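Local coordinates for ribosome-inactivating protein (Lychnis chalcedonica, PDB 2G5X) that belongs to the plant ribosome-inactivating proteins, a family of toxins named for the inactivation of ribosomes, at residues Gly72-Asp77 with Asn81-Asn86. Sequence-based numbering, arbitrary orientation.
Sequences GFQDRD and NKLRAN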
loop_
_atom_site.group_PDB
_atom_site.type_symbol
_atom_site.label_atom_id
_atom_site.label_comp_id
_atom_site.label_asym_id
_atom_site.label_seq_id
_atom_site.Cartn_x
_atom_site.Cartn_y
_atom_site.Cartn_z
ATOM N N GLY A 72 0.199 2.085 -9.230
ATOM C CA GLY A 72 -0.358 3.363 -9.648
ATOM C C GLY A 72 -1.632 3.717 -8.903
ATOM O O GLY A 72 -1.996 3.041 -7.939
ATOM N N PHE A 73 -2.316 4.770 -9.347
ATOM C CA PHE A 73 -3.558 5.199 -8.708
ATOM C C PHE A 73 -4.483 5.963 -9.660
ATOM O O PHE A 73 -4.063 6.425 -10.722
ATOM C CB PHE A 73 -3.257 6.080 -7.488
ATOM C CG PHE A 73 -2.627 7.406 -7.830
ATOM C CD1 PHE A 73 -1.245 7.530 -7.932
ATOM C CD2 PHE A 73 -3.420 8.525 -8.074
ATOM C CE1 PHE A 73 -0.660 8.749 -8.271
ATOM C CE2 PHE A 73 -2.847 9.751 -8.414
ATOM C CZ PHE A 73 -1.463 9.863 -8.514
ATOM N N GLN A 74 -5.743 6.095 -9.257
ATOM C CA GLN A 74 -6.756 6.792 -10.046
ATOM C C GLN A 74 -7.366 7.968 -9.278
ATOM O O GLN A 74 -7.738 7.825 -8.116
ATOM C CB GLN A 74 -7.866 5.802 -10.432
ATOM C CG GLN A 74 -9.171 6.432 -10.899
ATOM C CD GLN A 74 -10.290 5.407 -10.992
ATOM O OE1 GLN A 74 -10.400 4.672 -11.974
ATOM N NE2 GLN A 74 -11.114 5.342 -9.954
ATOM N N ASP A 75 -7.445 9.132 -9.923
ATOM C CA ASP A 75 -8.061 10.313 -9.311
ATOM C C ASP A 75 -8.927 10.990 -10.380
ATOM O O ASP A 75 -9.343 10.325 -11.329
ATOM C CB ASP A 75 -6.992 11.265 -8.730
ATOM C CG ASP A 75 -6.164 11.967 -9.789
ATOM O OD1 ASP A 75 -5.923 11.381 -10.859
ATOM O OD2 ASP A 75 -5.730 13.110 -9.529
ATOM N N ARG A 76 -9.225 12.282 -10.238
ATOM C CA ARG A 76 -10.054 12.965 -11.239
ATOM C C ARG A 76 -9.359 14.129 -11.935
ATOM O O ARG A 76 -8.691 14.934 -11.293
ATOM C CB ARG A 76 -11.361 13.465 -10.611
ATOM C CG ARG A 76 -12.393 12.371 -10.381
ATOM C CD ARG A 76 -13.721 12.927 -9.883
ATOM N NE ARG A 76 -14.686 11.856 -9.635
ATOM C CZ ARG A 76 -15.459 11.299 -10.564
ATOM N NH1 ARG A 76 -15.403 11.710 -11.824
ATOM N NH2 ARG A 76 -16.277 10.311 -10.231
ATOM N N ASP A 77 -9.531 14.206 -13.254
ATOM C CA ASP A 77 -8.944 15.268 -14.077
ATOM C C ASP A 77 -9.707 16.571 -13.808
ATOM O O ASP A 77 -10.932 16.594 -13.856
ATOM C CB ASP A 77 -9.050 14.870 -15.557
ATOM C CG ASP A 77 -8.244 15.770 -16.476
ATOM O OD1 ASP A 77 -7.632 15.235 -17.426
ATOM O OD2 ASP A 77 -8.222 16.998 -16.260
ATOM N N ASN A 81 -13.155 16.561 -15.361
ATOM C CA ASN A 81 -13.766 15.935 -14.192
ATOM C C ASN A 81 -13.957 14.425 -14.375
ATOM O O ASN A 81 -14.795 13.810 -13.718
ATOM C CB ASN A 81 -15.110 16.591 -13.861
ATOM C CG ASN A 81 -15.681 16.104 -12.542
ATOM O OD1 ASN A 81 -15.009 16.149 -11.512
ATOM N ND2 ASN A 81 -16.924 15.636 -12.567
ATOM N N LYS A 82 -13.167 13.831 -15.265
ATOM C CA LYS A 82 -13.248 12.395 -15.519
ATOM C C LYS A 82 -12.246 11.614 -14.674
ATOM O O LYS A 82 -11.192 12.131 -14.322
ATOM C CB LYS A 82 -12.983 12.102 -16.998
ATOM C CG LYS A 82 -14.062 12.619 -17.931
ATOM C CD LYS A 82 -13.798 12.223 -19.370
ATOM C CE LYS A 82 -14.956 12.644 -20.263
ATOM N NZ LYS A 82 -14.784 12.172 -21.664
ATOM N N LEU A 83 -12.584 10.367 -14.351
ATOM C CA LEU A 83 -11.685 9.515 -13.575
ATOM C C LEU A 83 -10.519 9.136 -14.488
ATOM O O LEU A 83 -10.732 8.612 -15.580
ATOM C CB LEU A 83 -12.420 8.253 -13.112
ATOM C CG LEU A 83 -13.478 8.468 -12.027
ATOM C CD1 LEU A 83 -14.320 7.214 -11.864
ATOM C CD2 LEU A 83 -12.789 8.823 -10.715
ATOM N N ARG A 84 -9.292 9.406 -14.045
ATOM C CA ARG A 84 -8.103 9.107 -14.849
ATOM C C ARG A 84 -7.165 8.096 -14.185
ATOM O O ARG A 84 -6.907 8.169 -12.982
ATOM C CB ARG A 84 -7.330 10.401 -15.150
ATOM C CG ARG A 84 -6.780 11.104 -13.914
ATOM C CD ARG A 84 -6.077 12.422 -14.241
ATOM N NE ARG A 84 -5.651 13.087 -13.011
ATOM C CZ ARG A 84 -5.218 14.341 -12.931
ATOM N NH1 ARG A 84 -5.143 15.097 -14.021
ATOM N NH2 ARG A 84 -4.876 14.845 -11.752
ATOM N N ALA A 85 -6.656 7.162 -14.984
ATOM C CA ALA A 85 -5.742 6.128 -14.493
ATOM C C ALA A 85 -4.290 6.571 -14.649
ATOM O O ALA A 85 -3.850 6.884 -15.754
ATOM C CB ALA A 85 -5.969 4.825 -15.259
ATOM N N ASN A 86 -3.549 6.575 -13.542
ATOM C CA ASN A 86 -2.145 6.995 -13.536
ATOM C C ASN A 86 -1.213 5.848 -13.131
ATOM O O ASN A 86 -1.313 5.327 -12.021
ATOM C CB ASN A 86 -1.949 8.148 -12.544
ATOM C CG ASN A 86 -2.984 9.246 -12.702
ATOM O OD1 ASN A 86 -2.914 10.057 -13.625
ATOM N ND2 ASN A 86 -3.961 9.272 -11.796
#
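R84 meets D75 side-on across an antiparallel hairpin: NE bonds D75 OD1 at 2.8 Å and NH2 bonds D75 OD2 at 2.9 Å, both on syn sides of the carboxylate. The NE bond is nearly straight (169°), and both oxygens lie close to the guanidinium plane, evidence for a true two-point salt bridge. D75 CG sits between its own backbone N and carbonyl carbon (chi1 70°), which brings the carboxylate nearer to the other strand, where it meets the extended R84 chain. OD1 has a second donor, N86 ND2 at 3.0 Å, arriving from above the carboxylate plane on the face opposite NE. With ND2 bonded to both D75 OD1 and F73 O, the rotation of the N86 amide is probably fixed; N86 ND2 also lies 3.6 Å from F73 CE2. The backbone ladder pairs F73 with N86 and D75 with R84 as hydrogen-bonded pairs. This buried end, with F73, D75 and N86, is the tight part, and G72 fits it closely: its CA lies 3.2 Å from N86 O, a CA-H...O contact.

Toward the turn the contact becomes more open to solvent. R76 lays its guanidinium over L83, whose CD2 stands 3.6 Å from R76 CZ, over the centre of one face. R76 NH1 reaches N81 O at 2.9 Å, though with a bent N-H...O angle of 131°. Beyond the D77 N to K82 O bond, the N81 N to D77 O bond is weak, while D77 OD2 turns to K79 N within the loop.

Strand 69-76 is also paired with strand 58-64, whose I59 and L61 touch F73; strand 83-87 is followed in the sheet by strand 108-109. On the salt-bridge face, D75 OD2 accepts from G149 N and R84 NH2 donates to K150 O, fastening this hairpin to the loop between helices 137-145 and 154-173.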